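PDB 1ZJR: tRNA (guanosine(18)-2'-O)-methyltransferase from Aquifex aeolicus, which catalyses the S-adenosyl-L-methionine-dependent 2'-O-methylation of guanosine 18 in a subset of tRNAs. Local coordinates for residues R11-R14 with L15-L19; R170-E174 with K175-S179; L192-W195 with A196-V200. One frame throughout, in Å; residues are numbered along the deposited sequence.

How the contacts relate
All three contacts are local, joining residues on adjacent helical turns or round a helix end, and all lie near the surface with one buried residue among those that touch in each. Contacts 1 and 3 belong to the two terminal helices, 7-19 and 185-200, which pack on each other: L15 meets L192, R16 runs over L192, and R11 forms a long, weak ion pair with D199. Contact 2 stands apart, its centre about 20 Å from that of contact 1 and about 29 Å from that of contact 3. Contacts 1 and 3 show side chains folded back over helix carbonyls, whereas contact 2 closes helix 157-174 with a glycine Schellman motif, beside which methionine and arginine side chains meet.

Contact 1 (R11-R14 with L15-L19); sequences RLKR and LREVL
E17 folds back over the preceding helical turn, its CG lying 3.4 Å from K13 O and its carboxylate loosely alongside the first carbons of K13 and R14. The first torsion explains this: with CG beside the backbone N and anti to the carbonyl carbon (chi1 -63°), the chain runs back towards the start of the helix. E17 OE2 ends 3.9 Å from R14 CA. The headgroup of R14 bends elsewhere, leaving its NE 5.1 Å from E17 OE2, too far for a salt bridge; any attraction between the two is probably a loose one, suited to a solvent-facing side where charged residues cost little. The neighbouring valine also meets R14, chiefly through one branch: V18 CG2 sits 3.2 Å from R14 O, a snug fit for a methyl against a carbonyl. Beneath these side chains run the regular bonds of the helix, L15 N to R11 O, R16 N to L12 O, E17 N to K13 O and V18 N to R14 O. L15 lies on the side of the helix away from E17. Its CB is 3.3 Å from R11 O, and its branched end is buried against L192 and W77, the place for a bulky apolar residue; V18 touches W77 too. R16 touches its own helix mainly with CB, 3.4 Å from K13 O; beyond that the extended side chain passes I188 and L192, where NH1 packs on L192, and NH2 makes a salt bridge to E185. Leucine towards the partner helix, arginine at the border and a lysine-glutamate face turned to solvent make up the pattern of an amphipathic alpha-helix, here the N-terminal helix 7-19 of this SpoU-family methyltransferase, which packs against the C-terminal helix 185-200.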
ATOM      1  N   ARG A  11      21.883  10.230   0.100  1.00 63.41           N
ATOM      2  CA  ARG A  11      20.642   9.559   0.472  1.00 62.00           C
ATOM      3  C   ARG A  11      19.459  10.503   0.272  1.00 59.60           C
ATOM      4  O   ARG A  11      18.408  10.096  -0.223  1.00 59.01           O
ATOM      5  CB  ARG A  11      20.714   9.086   1.928  1.00 62.92           C
ATOM      6  CG  ARG A  11      19.701   8.002   2.288  1.00 65.02           C
ATOM      7  CD  ARG A  11      20.156   7.219   3.519  1.00 67.22           C
ATOM      8  NE  ARG A  11      19.311   6.059   3.800  1.00 68.69           N
ATOM      9  CZ  ARG A  11      18.057   6.130   4.237  1.00 69.56           C
ATOM     10  NH1 ARG A  11      17.490   7.311   4.447  1.00 70.82           N
ATOM     11  NH2 ARG A  11      17.371   5.018   4.468  1.00 69.83           N
ATOM     12  N   LEU A  12      19.636  11.766   0.650  1.00 57.36           N
ATOM     13  CA  LEU A  12      18.583  12.765   0.492  1.00 55.59           C
ATOM     14  C   LEU A  12      18.326  13.010  -0.987  1.00 53.27           C
ATOM     15  O   LEU A  12      17.187  13.231  -1.405  1.00 50.83           O
ATOM     16  CB  LEU A  12      18.987  14.075   1.177  1.00 57.17           C
ATOM     17  CG  LEU A  12      18.348  14.369   2.540  1.00 58.76           C
ATOM     18  CD1 LEU A  12      18.330  13.119   3.411  1.00 59.82           C
ATOM     19  CD2 LEU A  12      19.118  15.490   3.217  1.00 59.43           C
ATOM     20  N   LYS A  13      19.396  12.969  -1.775  1.00 51.16           N
ATOM     21  CA  LYS A  13      19.303  13.168  -3.213  1.00 50.19           C
ATOM     22  C   LYS A  13      18.460  12.028  -3.772  1.00 48.25           C
ATOM     23  O   LYS A  13      17.558  12.232  -4.585  1.00 46.28           O
ATOM     24  CB  LYS A  13      20.699  13.123  -3.838  1.00 52.96           C
ATOM     25  CG  LYS A  13      20.747  13.460  -5.321  1.00 57.57           C
ATOM     26  CD  LYS A  13      20.908  14.959  -5.554  1.00 61.11           C
ATOM     27  CE  LYS A  13      22.241  15.469  -5.013  1.00 62.83           C
ATOM     28  NZ  LYS A  13      22.450  16.920  -5.290  1.00 64.32           N
ATOM     29  N   ARG A  14      18.765  10.821  -3.313  1.00 46.65           N
ATOM     30  CA  ARG A  14      18.056   9.632  -3.755  1.00 45.39           C
ATOM     31  C   ARG A  14      16.614   9.662  -3.263  1.00 42.55           C
ATOM     32  O   ARG A  14      15.698   9.241  -3.969  1.00 39.87           O
ATOM     33  CB  ARG A  14      18.780   8.388  -3.231  1.00 48.49           C
ATOM     34  CG  ARG A  14      18.416   7.099  -3.942  1.00 54.88           C
ATOM     35  CD  ARG A  14      19.538   6.086  -3.792  1.00 59.09           C
ATOM     36  NE  ARG A  14      20.798   6.628  -4.299  1.00 63.65           N
ATOM     37  CZ  ARG A  14      21.958   5.978  -4.289  1.00 64.98           C
ATOM     38  NH1 ARG A  14      22.031   4.748  -3.794  1.00 65.28           N
ATOM     39  NH2 ARG A  14      23.045   6.559  -4.776  1.00 65.83           N
ATOM     40  N   LEU A  15      16.419  10.175  -2.053  1.00 39.82           N
ATOM     41  CA  LEU A  15      15.090  10.266  -1.462  1.00 38.45           C
ATOM     42  C   LEU A  15      14.242  11.188  -2.336  1.00 36.65           C
ATOM     43  O   LEU A  15      13.068  10.929  -2.582  1.00 34.69           O
ATOM     44  CB  LEU A  15      15.181  10.842  -0.043  1.00 39.99           C
ATOM     45  CG  LEU A  15      14.087  10.509   0.981  1.00 43.80           C
ATOM     46  CD1 LEU A  15      14.141  11.536   2.107  1.00 42.36           C
ATOM     47  CD2 LEU A  15      12.710  10.511   0.340  1.00 44.35           C
ATOM     48  N   ARG A  16      14.853  12.269  -2.805  1.00 36.09           N
ATOM     49  CA  ARG A  16      14.155  13.226  -3.648  1.00 35.76           C
ATOM     50  C   ARG A  16      13.681  12.568  -4.943  1.00 33.97           C
ATOM     51  O   ARG A  16      12.540  12.746  -5.360  1.00 31.20           O
ATOM     52  CB  ARG A  16      15.071  14.409  -3.964  1.00 37.34           C
ATOM     53  CG  ARG A  16      14.345  15.547  -4.630  1.00 42.68           C
ATOM     54  CD  ARG A  16      15.239  16.754  -4.838  1.00 46.07           C
ATOM     55  NE  ARG A  16      14.458  17.855  -5.381  1.00 51.48           N
ATOM     56  CZ  ARG A  16      13.676  18.650  -4.661  1.00 51.47           C
ATOM     57  NH1 ARG A  16      13.571  18.484  -3.353  1.00 53.26           N
ATOM     58  NH2 ARG A  16      12.978  19.602  -5.260  1.00 56.20           N
ATOM     59  N   GLU A  17      14.566  11.807  -5.578  1.00 34.34           N
ATOM     60  CA  GLU A  17      14.222  11.111  -6.815  1.00 34.73           C
ATOM     61  C   GLU A  17      13.062  10.154  -6.555  1.00 32.98           C
ATOM     62  O   GLU A  17      12.146  10.023  -7.369  1.00 32.36           O
ATOM     63  CB  GLU A  17      15.434  10.330  -7.324  1.00 38.67           C
ATOM     64  CG  GLU A  17      16.615  11.213  -7.683  1.00 45.93           C
ATOM     65  CD  GLU A  17      17.890  10.421  -7.897  1.00 50.17           C
ATOM     66  OE1 GLU A  17      18.880  11.014  -8.376  1.00 52.35           O
ATOM     67  OE2 GLU A  17      17.903   9.210  -7.579  1.00 52.36           O
ATOM     68  N   VAL A  18      13.107   9.484  -5.412  1.00 31.43           N
ATOM     69  CA  VAL A  18      12.052   8.554  -5.042  1.00 30.32           C
ATOM     70  C   VAL A  18      10.747   9.311  -4.826  1.00 28.27           C
ATOM     71  O   VAL A  18       9.698   8.898  -5.314  1.00 26.30           O
ATOM     72  CB  VAL A  18      12.431   7.771  -3.756  1.00 31.66           C
ATOM     73  CG1 VAL A  18      11.229   7.003  -3.229  1.00 31.95           C
ATOM     74  CG2 VAL A  18      13.578   6.808  -4.059  1.00 30.37           C
ATOM     75  N   LEU A  19      10.806  10.424  -4.100  1.00 26.87           N
ATOM     76  CA  LEU A  19       9.599  11.201  -3.850  1.00 27.03           C
ATOM     77  C   LEU A  19       8.995  11.743  -5.148  1.00 27.51           C
ATOM     78  O   LEU A  19       7.779  11.897  -5.257  1.00 28.63           O
ATOM     79  CB  LEU A  19       9.898  12.348  -2.873  1.00 27.45           C
ATOM     80  CG  LEU A  19      10.173  11.912  -1.429  1.00 28.08           C
ATOM     81  CD1 LEU A  19      10.537  13.125  -0.573  1.00 28.46           C
ATOM     82  CD2 LEU A  19       8.939  11.217  -0.869  1.00 27.39           C
TER

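Contact 2 (R170-E174 with K175-S179); sequences RQREE and KGMYS
M177 slants across R172 where a Schellman motif ends helix 157-174, and its CE rests over one face of the guanidinium, 3.4 Å from R172 NH1. The bend at the thioether (chi3 78°) turns the methyl on to that flat group, while SD lies alongside R172 CG at 4.0 Å. The guanidinium itself is held by D25 through NH2 and by Y117 O through NE, both at its edge, and a flexible, apolar methionine suits the flat face. An alanine at M177 would take away SD and CE, and the face of R172 is likely to lose its apolar cover and the headgroup some of its steric restraint. On another side, Y178 crosses E173 at about a right angle. E173 OE2 reaches Y178 CD1 obliquely at 3.8 Å, and a water accepting from Y178 N donates to the same OE2, tying the carboxylate to the turn. The tyrosine ring also meets R172 CB through CE1, and its hydroxyl is bonded to V49 O. The Schellman pair consists of M177 N to R172 O (2.9 Å) and G176 N to E173 O (2.9 Å); the positive phi of 68° explains the glycine. A type I turn follows from G176 to S179, in which G176 O accepts from both S179 N and S179 OG, the hydroxyl at 2.6 Å.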
ATOM      1  N   ARG A 170       1.673  -1.127 -13.856  1.00 27.99           N
ATOM      2  CA  ARG A 170       1.615  -1.225 -15.311  1.00 31.42           C
ATOM      3  C   ARG A 170       0.659  -0.185 -15.889  1.00 29.73           C
ATOM      4  O   ARG A 170       0.997   0.525 -16.831  1.00 30.55           O
ATOM      5  CB  ARG A 170       1.168  -2.634 -15.716  1.00 33.03           C
ATOM      6  CG  ARG A 170       0.849  -2.794 -17.194  1.00 40.20           C
ATOM      7  CD  ARG A 170      -0.525  -3.434 -17.361  1.00 44.63           C
ATOM      8  NE  ARG A 170      -1.202  -2.972 -18.570  1.00 49.95           N
ATOM      9  CZ  ARG A 170      -2.504  -3.114 -18.797  1.00 52.31           C
ATOM     10  NH1 ARG A 170      -3.276  -3.708 -17.896  1.00 52.11           N
ATOM     11  NH2 ARG A 170      -3.037  -2.660 -19.924  1.00 55.69           N
ATOM     12  N   GLN A 171      -0.532  -0.097 -15.310  1.00 30.11           N
ATOM     13  CA  GLN A 171      -1.530   0.856 -15.781  1.00 31.91           C
ATOM     14  C   GLN A 171      -1.049   2.296 -15.641  1.00 31.22           C
ATOM     15  O   GLN A 171      -1.140   3.081 -16.585  1.00 30.96           O
ATOM     16  CB  GLN A 171      -2.839   0.662 -15.020  1.00 31.31           C
ATOM     17  CG  GLN A 171      -3.587  -0.613 -15.382  1.00 31.08           C
ATOM     18  CD  GLN A 171      -4.871  -0.760 -14.596  1.00 29.19           C
ATOM     19  OE1 GLN A 171      -5.469   0.231 -14.180  1.00 30.96           O
ATOM     20  NE2 GLN A 171      -5.310  -1.995 -14.400  1.00 28.17           N
ATOM     21  N   ARG A 172      -0.522   2.641 -14.469  1.00 30.03           N
ATOM     22  CA  ARG A 172      -0.034   3.999 -14.238  1.00 31.06           C
ATOM     23  C   ARG A 172       1.178   4.325 -15.101  1.00 32.78           C
ATOM     24  O   ARG A 172       1.333   5.455 -15.581  1.00 32.62           O
ATOM     25  CB  ARG A 172       0.290   4.199 -12.753  1.00 29.83           C
ATOM     26  CG  ARG A 172      -0.957   4.120 -11.885  1.00 29.35           C
ATOM     27  CD  ARG A 172      -0.740   4.607 -10.453  1.00 28.66           C
ATOM     28  NE  ARG A 172      -2.030   4.759  -9.785  1.00 27.22           N
ATOM     29  CZ  ARG A 172      -2.379   5.815  -9.054  1.00 25.49           C
ATOM     30  NH1 ARG A 172      -1.531   6.819  -8.885  1.00 25.19           N
ATOM     31  NH2 ARG A 172      -3.585   5.877  -8.515  1.00 29.12           N
ATOM     32  N   GLU A 173       2.038   3.336 -15.303  1.00 33.46           N
ATOM     33  CA  GLU A 173       3.217   3.529 -16.131  1.00 36.51           C
ATOM     34  C   GLU A 173       2.780   3.900 -17.546  1.00 37.51           C
ATOM     35  O   GLU A 173       3.335   4.812 -18.163  1.00 37.18           O
ATOM     36  CB  GLU A 173       4.049   2.245 -16.166  1.00 38.21           C
ATOM     37  CG  GLU A 173       5.049   2.186 -17.307  1.00 44.79           C
ATOM     38  CD  GLU A 173       6.076   3.293 -17.245  1.00 47.99           C
ATOM     39  OE1 GLU A 173       6.782   3.501 -18.255  1.00 50.71           O
ATOM     40  OE2 GLU A 173       6.186   3.950 -16.188  1.00 50.07           O
ATOM     41  N   GLU A 174       1.773   3.189 -18.043  1.00 39.29           N
ATOM     42  CA  GLU A 174       1.250   3.404 -19.385  1.00 42.50           C
ATOM     43  C   GLU A 174       0.722   4.820 -19.597  1.00 42.70           C
ATOM     44  O   GLU A 174       0.767   5.341 -20.713  1.00 43.01           O
ATOM     45  CB  GLU A 174       0.155   2.374 -19.681  1.00 45.56           C
ATOM     46  CG  GLU A 174      -0.352   2.395 -21.114  1.00 52.31           C
ATOM     47  CD  GLU A 174      -1.000   1.086 -21.520  1.00 55.46           C
ATOM     48  OE1 GLU A 174      -1.556   1.018 -22.638  1.00 59.44           O
ATOM     49  OE2 GLU A 174      -0.945   0.121 -20.728  1.00 58.10           O
ATOM     50  N   LYS A 175       0.233   5.443 -18.527  1.00 41.01           N
ATOM     51  CA  LYS A 175      -0.285   6.805 -18.605  1.00 39.89           C
ATOM     52  C   LYS A 175       0.777   7.837 -18.236  1.00 38.61           C
ATOM     53  O   LYS A 175       0.481   9.026 -18.105  1.00 39.31           O
ATOM     54  CB  LYS A 175      -1.493   6.977 -17.684  1.00 40.98           C
ATOM     55  CG  LYS A 175      -2.714   6.183 -18.101  1.00 41.47           C
ATOM     56  CD  LYS A 175      -3.948   6.659 -17.348  1.00 41.62           C
ATOM     57  CE  LYS A 175      -5.172   5.862 -17.744  1.00 42.04           C
ATOM     58  NZ  LYS A 175      -6.397   6.379 -17.071  1.00 45.70           N
ATOM     59  N   GLY A 176       2.011   7.376 -18.068  1.00 36.54           N
ATOM     60  CA  GLY A 176       3.099   8.274 -17.721  1.00 36.60           C
ATOM     61  C   GLY A 176       2.987   8.875 -16.328  1.00 35.99           C
ATOM     62  O   GLY A 176       3.545   9.935 -16.060  1.00 35.01           O
ATOM     63  N   MET A 177       2.281   8.198 -15.431  1.00 35.42           N
ATOM     64  CA  MET A 177       2.114   8.716 -14.079  1.00 34.46           C
ATOM     65  C   MET A 177       3.354   8.639 -13.195  1.00 33.20           C
ATOM     66  O   MET A 177       3.360   9.153 -12.077  1.00 34.07           O
ATOM     67  CB  MET A 177       0.916   8.041 -13.418  1.00 35.09           C
ATOM     68  CG  MET A 177      -0.391   8.547 -13.999  1.00 36.93           C
ATOM     69  SD  MET A 177      -1.842   7.672 -13.443  1.00 39.19           S
ATOM     70  CE  MET A 177      -2.070   8.397 -11.832  1.00 38.93           C
ATOM     71  N   TYR A 178       4.406   8.000 -13.693  1.00 32.35           N
ATOM     72  CA  TYR A 178       5.662   7.924 -12.957  1.00 33.75           C
ATOM     73  C   TYR A 178       6.649   8.899 -13.586  1.00 35.46           C
ATOM     74  O   TYR A 178       7.760   9.070 -13.087  1.00 37.38           O
ATOM     75  CB  TYR A 178       6.269   6.521 -13.017  1.00 31.40           C
ATOM     76  CG  TYR A 178       5.552   5.494 -12.179  1.00 31.23           C
ATOM     77  CD1 TYR A 178       4.661   4.592 -12.757  1.00 29.55           C
ATOM     78  CD2 TYR A 178       5.779   5.411 -10.805  1.00 29.55           C
ATOM     79  CE1 TYR A 178       4.017   3.628 -11.989  1.00 29.79           C
ATOM     80  CE2 TYR A 178       5.138   4.449 -10.025  1.00 27.53           C
ATOM     81  CZ  TYR A 178       4.261   3.562 -10.623  1.00 29.86           C
ATOM     82  OH  TYR A 178       3.628   2.608  -9.858  1.00 28.72           O
ATOM     83  N   SER A 179       6.242   9.536 -14.682  1.00 36.88           N
ATOM     84  CA  SER A 179       7.125  10.471 -15.377  1.00 39.65           C
ATOM     85  C   SER A 179       7.033  11.901 -14.851  1.00 39.43           C
ATOM     86  O   SER A 179       7.881  12.735 -15.169  1.00 41.29           O
ATOM     87  CB  SER A 179       6.846  10.453 -16.885  1.00 39.74           C
ATOM     88  OG  SER A 179       5.581  11.020 -17.186  1.00 44.25           O
TER
HETATM   89  O   HOH W   1       5.402   6.841 -16.314  1.00 36.80           O

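Contact 3 (L192-W195 with A196-V200); sequences LKKW and AYEDV
A196 sets its methyl against the turn before it, CB 3.1 Å from L192 O, in the last turns of the amphipathic C-terminal helix 185-200. The side chain ends at CB and reaches no further over the turn, and its N bonds to the same L192 O in the regular alpha-helical way. Y197 comes next, with CB 3.3 Å from K194 O; as CG stands anti to the backbone N (chi1 177°), the ring leads away from the earlier turn. Y197 N bonds to K193 O and more weakly to K194 O. E198 does most of the side-chain work. Its N makes a nearly straight bond to K194 O, with an N-H...O angle of 169°, and CG, beside the backbone N, turns the chain towards the earlier residues and places the carboxylate between K194 and W195. Towards the lysine, E198 OE2 approaches K194 CE at 3.3 Å, but K194 NZ remains 4.4 Å from it, beyond a salt bridge; the opposite charges are nevertheless likely to attract. Towards the tryptophan, E198 OE1 meets the indole edge in the plane of the ring, 3.0 Å from W195 CD1 and 3.6 Å from W195 NE1, and carboxylate and ring are nearly coplanar, 14° apart. A negative oxygen suits this place, since the C-H at CD1, next to the indole nitrogen, is weakly positive. The rest of the indole is a large flat group suited to meeting the rings of W77 and F79 and the side chain of L15. D199, further on, forms through OD2 a long, weak ion pair with R11 on the N-terminal helix. Its N bonds to W195 O, yet D199 OD1 also lies 3.0 Å from W195 O, an unfavourable approach of two acceptors.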
ATOM      1  N   LEU A 192      11.181  15.674   2.820  1.00 33.36           N
ATOM      2  CA  LEU A 192      12.640  15.589   2.893  1.00 35.17           C
ATOM      3  C   LEU A 192      13.119  16.070   4.260  1.00 37.63           C
ATOM      4  O   LEU A 192      13.923  15.405   4.926  1.00 37.54           O
ATOM      5  CB  LEU A 192      13.290  16.450   1.803  1.00 34.68           C
ATOM      6  CG  LEU A 192      13.338  15.900   0.375  1.00 35.45           C
ATOM      7  CD1 LEU A 192      13.927  16.948  -0.566  1.00 33.21           C
ATOM      8  CD2 LEU A 192      14.179  14.634   0.350  1.00 34.93           C
ATOM      9  N   LYS A 193      12.624  17.232   4.669  1.00 36.13           N
ATOM     10  CA  LYS A 193      12.995  17.806   5.954  1.00 38.91           C
ATOM     11  C   LYS A 193      12.584  16.895   7.104  1.00 39.00           C
ATOM     12  O   LYS A 193      13.385  16.597   7.988  1.00 39.46           O
ATOM     13  CB  LYS A 193      12.340  19.182   6.124  1.00 39.04           C
ATOM     14  CG  LYS A 193      12.880  20.248   5.189  1.00 44.16           C
ATOM     15  CD  LYS A 193      12.168  21.580   5.399  1.00 46.74           C
ATOM     16  CE  LYS A 193      12.768  22.671   4.526  1.00 50.15           C
ATOM     17  NZ  LYS A 193      12.626  22.371   3.075  1.00 52.80           N
ATOM     18  N   LYS A 194      11.335  16.448   7.082  1.00 41.43           N
ATOM     19  CA  LYS A 194      10.813  15.585   8.135  1.00 43.91           C
ATOM     20  C   LYS A 194      11.580  14.277   8.285  1.00 46.11           C
ATOM     21  O   LYS A 194      12.040  13.941   9.378  1.00 45.44           O
ATOM     22  CB  LYS A 194       9.335  15.284   7.881  1.00 46.03           C
ATOM     23  CG  LYS A 194       8.669  14.470   8.982  1.00 49.29           C
ATOM     24  CD  LYS A 194       7.162  14.378   8.768  1.00 52.50           C
ATOM     25  CE  LYS A 194       6.482  13.646   9.920  1.00 55.17           C
ATOM     26  NZ  LYS A 194       4.996  13.630   9.783  1.00 57.16           N
ATOM     27  N   TRP A 195      11.723  13.536   7.193  1.00 47.20           N
ATOM     28  CA  TRP A 195      12.427  12.263   7.263  1.00 50.28           C
ATOM     29  C   TRP A 195      13.911  12.392   7.561  1.00 51.52           C
ATOM     30  O   TRP A 195      14.490  11.524   8.215  1.00 52.04           O
ATOM     31  CB  TRP A 195      12.198  11.451   5.986  1.00 48.83           C
ATOM     32  CG  TRP A 195      10.836  10.824   5.955  1.00 48.54           C
ATOM     33  CD1 TRP A 195       9.940  10.758   6.988  1.00 48.73           C
ATOM     34  CD2 TRP A 195      10.222  10.150   4.852  1.00 47.34           C
ATOM     35  NE1 TRP A 195       8.810  10.084   6.595  1.00 48.81           N
ATOM     36  CE2 TRP A 195       8.955   9.699   5.289  1.00 47.55           C
ATOM     37  CE3 TRP A 195      10.618   9.883   3.534  1.00 47.36           C
ATOM     38  CZ2 TRP A 195       8.081   8.996   4.455  1.00 47.59           C
ATOM     39  CZ3 TRP A 195       9.748   9.184   2.706  1.00 46.80           C
ATOM     40  CH2 TRP A 195       8.493   8.750   3.171  1.00 46.82           C
ATOM     41  N   ALA A 196      14.530  13.470   7.094  1.00 52.58           N
ATOM     42  CA  ALA A 196      15.946  13.681   7.362  1.00 55.12           C
ATOM     43  C   ALA A 196      16.098  13.931   8.861  1.00 57.22           C
ATOM     44  O   ALA A 196      17.123  13.609   9.461  1.00 57.42           O
ATOM     45  CB  ALA A 196      16.458  14.877   6.578  1.00 54.22           C
ATOM     46  N   TYR A 197      15.055  14.504   9.454  1.00 59.05           N
ATOM     47  CA  TYR A 197      15.034  14.813  10.879  1.00 61.25           C
ATOM     48  C   TYR A 197      14.725  13.565  11.706  1.00 62.34           C
ATOM     49  O   TYR A 197      15.442  13.249  12.656  1.00 61.27           O
ATOM     50  CB  TYR A 197      13.983  15.893  11.151  1.00 62.19           C
ATOM     51  CG  TYR A 197      13.814  16.256  12.609  1.00 63.87           C
ATOM     52  CD1 TYR A 197      14.878  16.767  13.352  1.00 64.03           C
ATOM     53  CD2 TYR A 197      12.579  16.111  13.241  1.00 65.24           C
ATOM     54  CE1 TYR A 197      14.714  17.126  14.690  1.00 65.75           C
ATOM     55  CE2 TYR A 197      12.404  16.465  14.577  1.00 66.64           C
ATOM     56  CZ  TYR A 197      13.474  16.974  15.294  1.00 66.51           C
ATOM     57  OH  TYR A 197      13.299  17.336  16.611  1.00 67.77           O
ATOM     58  N   GLU A 198      13.659  12.861  11.337  1.00 63.94           N
ATOM     59  CA  GLU A 198      13.256  11.649  12.043  1.00 66.85           C
ATOM     60  C   GLU A 198      14.306  10.547  11.921  1.00 68.09           C
ATOM     61  O   GLU A 198      14.458   9.727  12.826  1.00 67.96           O
ATOM     62  CB  GLU A 198      11.916  11.142  11.503  1.00 67.72           C
ATOM     63  CG  GLU A 198      10.795  12.162  11.582  1.00 70.23           C
ATOM     64  CD  GLU A 198       9.469  11.611  11.092  1.00 71.86           C
ATOM     65  OE1 GLU A 198       9.430  11.058   9.973  1.00 72.40           O
ATOM     66  OE2 GLU A 198       8.465  11.737  11.825  1.00 73.17           O
ATOM     67  N   ASP A 199      15.027  10.530  10.803  1.00 69.86           N
ATOM     68  CA  ASP A 199      16.064   9.529  10.578  1.00 72.36           C
ATOM     69  C   ASP A 199      17.183   9.657  11.603  1.00 73.78           C
ATOM     70  O   ASP A 199      17.797   8.664  11.996  1.00 73.88           O
ATOM     71  CB  ASP A 199      16.645   9.667   9.167  1.00 73.11           C
ATOM     72  CG  ASP A 199      16.096   8.633   8.204  1.00 74.51           C
ATOM     73  OD1 ASP A 199      14.860   8.577   8.021  1.00 74.89           O
ATOM     74  OD2 ASP A 199      16.902   7.872   7.628  1.00 75.29           O
ATOM     75  N   VAL A 200      17.443  10.887  12.035  1.00 75.32           N
ATOM     76  CA  VAL A 200      18.489  11.150  13.013  1.00 76.62           C
ATOM     77  C   VAL A 200      17.967  10.973  14.434  1.00 77.59           C
ATOM     78  O   VAL A 200      18.440  10.112  15.173  1.00 78.06           O
ATOM     79  CB  VAL A 200      19.044  12.582  12.862  1.00 76.52           C
ATOM     80  CG1 VAL A 200      20.178  12.808  13.846  1.00 76.86           C
ATOM     81  CG2 VAL A 200      19.521  12.804  11.435  1.00 76.34           C
TER